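Local coordinates for protein polyprenyl synthetase (Nonlabens dokdonensis, PDB 6KD7) that is probably a magnesium-dependent prenyltransferase that makes geranylgeranyl pyrophosphate, and is seen here with pyrophosphate bound, at residues G39-P44 with A67-H72; L45-S50 with M62-A67. All coordinates share one frame; numbering follows the deposited sequence.

Both contacts join helix 42-54, with the loop just before it, to helix 58-82 within the largely helical polyprenyl synthetase fold. In chain order the segments run 39-44, 45-50, 62-67 and 67-72, so interaction 2 lies within the chain segment that interaction 1 brackets, nearer the turn of the hairpin. The two centres are about 8 Å apart, and Ala67 belongs to both. They also touch directly, with Pro44 CB 3.4 Å from Ala65 O. Interaction 1 sits at the pyrophosphate end of the pair and is mainly polar. Interaction 2 is apolar packing, and the side chain of Thr47 is about 13 Å from the pyrophosphate. One helix pair thus combines a ligand site with a close-packed interior.

Interaction 1 of 2, residues G39-P44 with A67-H72; sequences GKRLRP and AVEVFH. With PPV (pyrophosphate), chain B.
The pyrophosphate pocket of this prenyl synthase fold is lined here by Arg43, at the start of helix 42-54, and His72, on helix 58-82. The Arg43 guanidinium lies flat on the His72 ring, centres 3.7 Å apart and planes at 10°. The Arg43 side chain is extended from CG to NE, and CD also packs over the ring face, a CH-pi contact. At the guanidinium edge, NH1 and NH2 of Arg43 both donate to O21 of pyrophosphate, at 2.6 and 2.8 Å. His72 NE2 makes two weak hydrogen bonds, to O32 and OPP of the pyrophosphate. Beside this, Arg41 NH1 forms a salt bridge to Glu69 OE2 at 2.7 Å. Arg41 NH1 meets the anti side of the carboxylate, 26° out of its plane. Glu69 OE1 lies 3.3 Å from Pro44 CD, and Val68 CG1 packs on Arg43 CB. Arg41 NH2 is bonded to Leu35 O, a second anchor. An alanine in place of Arg43 would probably leave O21 without the two donors on this arginine and take away the group stacked on the His72 ring. The stack and the paired bonds to O21 together probably fix the turn of the Arg43 guanidinium, whose positive charge probably helps offset the pyrophosphate's negative charge.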
loop_
_atom_site.group_PDB
_atom_site.type_symbol
_atom_site.label_atom_id
_atom_site.label_comp_id
_atom_site.label_asym_id
_atom_site.label_seq_id
_atom_site.Cartn_x
_atom_site.Cartn_y
_atom_site.Cartn_z
ATOM N N GLY A 39 -12.414 -12.875 32.690
ATOM C CA GLY A 39 -13.540 -11.980 33.021
ATOM C C GLY A 39 -14.695 -12.658 33.772
ATOM O O GLY A 39 -14.546 -13.785 34.305
ATOM N N LYS A 40 -15.839 -11.975 33.774
ATOM C CA LYS A 40 -16.971 -12.221 34.697
ATOM C C LYS A 40 -17.859 -13.359 34.182
ATOM O O LYS A 40 -18.476 -13.950 35.037
ATOM C CB LYS A 40 -17.759 -10.929 34.948
ATOM C CG LYS A 40 -17.250 -10.078 36.125
ATOM C CD LYS A 40 -17.991 -8.743 36.354
ATOM C CE LYS A 40 -19.483 -8.772 36.035
ATOM N NZ LYS A 40 -19.797 -8.450 34.613
ATOM N N ARG A 41 -17.856 -13.694 32.885
ATOM C CA ARG A 41 -18.741 -14.731 32.277
ATOM C C ARG A 41 -20.189 -14.504 32.701
ATOM O O ARG A 41 -20.853 -15.484 33.060
ATOM C CB ARG A 41 -18.441 -16.144 32.790
ATOM C CG ARG A 41 -16.975 -16.517 32.812
ATOM C CD ARG A 41 -16.413 -16.698 31.434
ATOM N NE ARG A 41 -14.982 -16.921 31.455
ATOM C CZ ARG A 41 -14.297 -17.425 30.432
ATOM N NH1 ARG A 41 -14.890 -17.712 29.279
ATOM N NH2 ARG A 41 -13.005 -17.607 30.564
ATOM N N LEU A 42 -20.627 -13.253 32.761
ATOM C CA LEU A 42 -21.999 -12.846 33.133
ATOM C C LEU A 42 -23.010 -13.728 32.401
ATOM O O LEU A 42 -23.990 -14.179 33.033
ATOM C CB LEU A 42 -22.178 -11.373 32.752
ATOM C CG LEU A 42 -23.604 -10.832 32.600
ATOM C CD1 LEU A 42 -24.167 -10.471 33.966
ATOM C CD2 LEU A 42 -23.675 -9.595 31.679
ATOM N N ARG A 43 -22.888 -13.885 31.087
ATOM C CA ARG A 43 -24.017 -14.456 30.298
ATOM C C ARG A 43 -24.260 -15.910 30.688
ATOM O O ARG A 43 -25.348 -16.280 31.087
ATOM C CB ARG A 43 -23.750 -14.199 28.818
ATOM C CG ARG A 43 -23.928 -12.734 28.444
ATOM C CD ARG A 43 -23.404 -12.507 27.046
ATOM N NE ARG A 43 -23.484 -11.099 26.741
ATOM C CZ ARG A 43 -22.624 -10.255 27.220
ATOM N NH1 ARG A 43 -22.713 -8.992 26.922
ATOM N NH2 ARG A 43 -21.640 -10.670 27.985
ATOM N N PRO A 44 -23.259 -16.800 30.675
ATOM C CA PRO A 44 -23.506 -18.175 31.074
ATOM C C PRO A 44 -24.045 -18.285 32.514
ATOM O O PRO A 44 -24.860 -19.106 32.746
ATOM C CB PRO A 44 -22.145 -18.857 30.914
ATOM C CG PRO A 44 -21.153 -17.734 30.788
ATOM C CD PRO A 44 -21.911 -16.561 30.218
ATOM N N ALA A 67 -23.121 -23.191 25.862
ATOM C CA ALA A 67 -23.541 -22.766 24.504
ATOM C C ALA A 67 -23.569 -21.233 24.456
ATOM O O ALA A 67 -23.153 -20.620 23.455
ATOM C CB ALA A 67 -24.908 -23.298 24.124
ATOM N N VAL A 68 -24.179 -20.643 25.461
ATOM C CA VAL A 68 -24.324 -19.180 25.536
ATOM C C VAL A 68 -22.929 -18.528 25.445
ATOM O O VAL A 68 -22.782 -17.575 24.692
ATOM C CB VAL A 68 -25.090 -18.795 26.797
ATOM C CG1 VAL A 68 -24.859 -17.358 27.199
ATOM C CG2 VAL A 68 -26.557 -19.040 26.588
ATOM N N GLU A 69 -21.967 -19.007 26.210
ATOM C CA GLU A 69 -20.617 -18.424 26.274
ATOM C C GLU A 69 -19.926 -18.680 24.929
ATOM O O GLU A 69 -19.186 -17.792 24.479
ATOM C CB GLU A 69 -19.821 -19.023 27.436
ATOM C CG GLU A 69 -18.369 -18.526 27.562
ATOM C CD GLU A 69 -18.258 -17.090 28.062
ATOM O OE1 GLU A 69 -19.290 -16.403 28.238
ATOM O OE2 GLU A 69 -17.128 -16.672 28.272
ATOM N N VAL A 70 -20.076 -19.872 24.360
ATOM C CA VAL A 70 -19.414 -20.167 23.070
ATOM C C VAL A 70 -20.006 -19.226 22.022
ATOM O O VAL A 70 -19.231 -18.599 21.290
ATOM C CB VAL A 70 -19.536 -21.632 22.700
ATOM C CG1 VAL A 70 -19.063 -21.892 21.288
ATOM C CG2 VAL A 70 -18.730 -22.468 23.685
ATOM N N PHE A 71 -21.314 -19.023 22.065
ATOM C CA PHE A 71 -22.015 -18.143 21.117
ATOM C C PHE A 71 -21.463 -16.738 21.268
ATOM O O PHE A 71 -21.068 -16.141 20.253
ATOM C CB PHE A 71 -23.535 -18.125 21.301
ATOM C CG PHE A 71 -24.186 -17.089 20.443
ATOM C CD1 PHE A 71 -24.318 -17.288 19.079
ATOM C CD2 PHE A 71 -24.579 -15.892 20.966
ATOM C CE1 PHE A 71 -24.849 -16.296 18.265
ATOM C CE2 PHE A 71 -25.110 -14.898 20.157
ATOM C CZ PHE A 71 -25.241 -15.103 18.809
ATOM N N HIS A 72 -21.507 -16.200 22.477
ATOM C CA HIS A 72 -21.059 -14.809 22.741
ATOM C C HIS A 72 -19.622 -14.602 22.202
ATOM O O HIS A 72 -19.406 -13.596 21.524
ATOM C CB HIS A 72 -21.112 -14.497 24.219
ATOM C CG HIS A 72 -20.681 -13.114 24.542
ATOM N ND1 HIS A 72 -21.330 -12.000 24.006
ATOM C CD2 HIS A 72 -19.706 -12.669 25.364
ATOM C CE1 HIS A 72 -20.761 -10.925 24.479
ATOM N NE2 HIS A 72 -19.776 -11.313 25.330
HETATM O O11 PPV B . -18.554 -6.711 27.985
HETATM P P1 PPV B . -19.116 -7.992 28.496
HETATM O O21 PPV B . -20.543 -8.145 28.133
HETATM O O31 PPV B . -18.892 -8.150 29.962
HETATM O OPP PPV B . -18.341 -9.228 27.735
HETATM P P2 PPV B . -16.933 -10.044 27.844
HETATM O O12 PPV B . -15.888 -9.170 27.256
HETATM O O22 PPV B . -16.701 -10.276 29.307
HETATM O O32 PPV B . -17.069 -11.326 27.098
#

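Interaction 2 of 2, residues L45-S50 with M62-A67; sequences LLTLMS and MNAAIA
Leu48 reaches from segment 45-50 of helix 42-54 to Ala65 and Met62 in segment 62-67 of helix 58-82. Its CB does not point straight at the other segment. CG stands anti to the carbonyl carbon, and from there the branch carries the contact. CG is 4.0 Å from Ala65 CB. Beyond it, CD2 comes to 3.7 Å from the same methyl and also touches Met62 CE, at 3.9 Å. CD1 meets Met62 CE as well, so the tip of the methionine rests against both leucine methyls. Met62 starts out away from segment 45-50. Its chain bends at chi2 (56°) and again at chi3 (63°), and this brings CE back to Leu48.

One residue earlier, the CB of Thr47 points toward segment 62-67. Its CG2 lies against the Ala65 backbone, 3.8 Å from Ala65 N. CG2 also reaches Ala64 CB, at 4.3 Å. The hydroxyl has a partner elsewhere: Thr47 OG1 is hydrogen-bonded to Ala176 O of helix 158-183. That helix also covers Ala64, through Met179 and Ile183. On another side, Glu14 of helix 4-18 touches Met62.

No hydrogen bond crosses between the two segments. Small residues carry much of the contact, and Thr47 and Ala65 have the closest CA atoms, 5.4 Å apart. The segment axes approach to 8.5 Å, with 154° between their N-to-C directions, close to antiparallel. This is a close-packed antiparallel helix pair, part of the helical core of polyprenyl synthases.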
loop_
_atom_site.group_PDB
_atom_site.type_symbol
_atom_site.label_atom_id
_atom_site.label_comp_id
_atom_site.label_asym_id
_atom_site.label_seq_id
_atom_site.Cartn_x
_atom_site.Cartn_y
_atom_site.Cartn_z
ATOM N N LEU A 45 -23.579 -17.436 33.425
ATOM C CA LEU A 45 -23.986 -17.477 34.849
ATOM C C LEU A 45 -25.434 -17.055 34.965
ATOM O O LEU A 45 -26.057 -17.556 35.845
ATOM C CB LEU A 45 -23.083 -16.598 35.723
ATOM C CG LEU A 45 -21.611 -17.014 35.733
ATOM C CD1 LEU A 45 -20.843 -16.280 36.796
ATOM C CD2 LEU A 45 -21.437 -18.505 35.915
ATOM N N LEU A 46 -25.969 -16.221 34.092
ATOM C CA LEU A 46 -27.421 -15.913 34.111
ATOM C C LEU A 46 -28.229 -17.213 33.875
ATOM O O LEU A 46 -29.286 -17.372 34.527
ATOM C CB LEU A 46 -27.764 -14.853 33.065
ATOM C CG LEU A 46 -27.275 -13.434 33.366
ATOM C CD1 LEU A 46 -27.465 -12.521 32.163
ATOM C CD2 LEU A 46 -27.966 -12.846 34.575
ATOM N N THR A 47 -27.764 -18.083 32.972
ATOM C CA THR A 47 -28.414 -19.357 32.596
ATOM C C THR A 47 -28.474 -20.236 33.861
ATOM O O THR A 47 -29.613 -20.656 34.220
ATOM C CB THR A 47 -27.715 -19.998 31.384
ATOM O OG1 THR A 47 -27.893 -19.131 30.254
ATOM C CG2 THR A 47 -28.287 -21.366 31.083
ATOM N N LEU A 48 -27.337 -20.422 34.535
ATOM C CA LEU A 48 -27.226 -21.240 35.777
ATOM C C LEU A 48 -28.100 -20.642 36.888
ATOM O O LEU A 48 -28.856 -21.384 37.530
ATOM C CB LEU A 48 -25.774 -21.329 36.217
ATOM C CG LEU A 48 -24.814 -21.850 35.176
ATOM C CD1 LEU A 48 -23.407 -21.879 35.740
ATOM C CD2 LEU A 48 -25.210 -23.223 34.668
ATOM N N MET A 49 -28.087 -19.336 37.065
ATOM C CA MET A 49 -28.876 -18.692 38.125
ATOM C C MET A 49 -30.357 -18.952 37.850
ATOM O O MET A 49 -31.085 -19.259 38.810
ATOM C CB MET A 49 -28.621 -17.180 38.182
ATOM C CG MET A 49 -27.248 -16.802 38.776
ATOM S SD MET A 49 -26.784 -15.098 38.335
ATOM C CE MET A 49 -28.002 -14.234 39.308
ATOM N N SER A 50 -30.799 -18.772 36.604
ATOM C CA SER A 50 -32.213 -18.942 36.172
ATOM C C SER A 50 -32.650 -20.378 36.481
ATOM O O SER A 50 -33.692 -20.579 37.097
ATOM C CB SER A 50 -32.375 -18.666 34.712
ATOM O OG SER A 50 -33.744 -18.537 34.367
ATOM N N MET A 62 -25.895 -26.725 32.469
ATOM C CA MET A 62 -24.480 -26.394 32.228
ATOM C C MET A 62 -24.226 -26.371 30.711
ATOM O O MET A 62 -23.626 -25.404 30.261
ATOM C CB MET A 62 -23.538 -27.406 32.865
ATOM C CG MET A 62 -22.066 -26.968 32.892
ATOM S SD MET A 62 -21.784 -25.382 33.720
ATOM C CE MET A 62 -22.308 -25.762 35.399
ATOM N N ASN A 63 -24.625 -27.409 29.967
ATOM C CA ASN A 63 -24.350 -27.481 28.503
ATOM C C ASN A 63 -24.946 -26.229 27.826
ATOM O O ASN A 63 -24.232 -25.600 27.035
ATOM C CB ASN A 63 -24.819 -28.804 27.909
ATOM C CG ASN A 63 -23.868 -29.939 28.223
ATOM O OD1 ASN A 63 -22.843 -29.756 28.854
ATOM N ND2 ASN A 63 -24.181 -31.120 27.740
ATOM N N ALA A 64 -26.151 -25.814 28.192
ATOM C CA ALA A 64 -26.799 -24.623 27.628
ATOM C C ALA A 64 -26.037 -23.344 28.014
ATOM O O ALA A 64 -25.991 -22.394 27.189
ATOM C CB ALA A 64 -28.212 -24.513 28.087
ATOM N N ALA A 65 -25.580 -23.253 29.256
ATOM C CA ALA A 65 -24.752 -22.133 29.759
ATOM C C ALA A 65 -23.474 -22.037 28.904
ATOM O O ALA A 65 -23.131 -20.954 28.456
ATOM C CB ALA A 65 -24.389 -22.365 31.214
ATOM N N ILE A 66 -22.821 -23.153 28.673
ATOM C CA ILE A 66 -21.605 -23.197 27.843
ATOM C C ILE A 66 -21.959 -22.795 26.402
ATOM O O ILE A 66 -21.168 -22.022 25.823
ATOM C CB ILE A 66 -20.966 -24.567 27.938
ATOM C CG1 ILE A 66 -20.488 -24.797 29.373
ATOM C CG2 ILE A 66 -19.832 -24.703 26.917
ATOM C CD1 ILE A 66 -19.928 -26.193 29.612
ATOM N N ALA A 67 -23.121 -23.191 25.862
ATOM C CA ALA A 67 -23.541 -22.766 24.504
ATOM C C ALA A 67 -23.569 -21.233 24.456
ATOM O O ALA A 67 -23.153 -20.620 23.455
ATOM C CB ALA A 67 -24.908 -23.298 24.124
#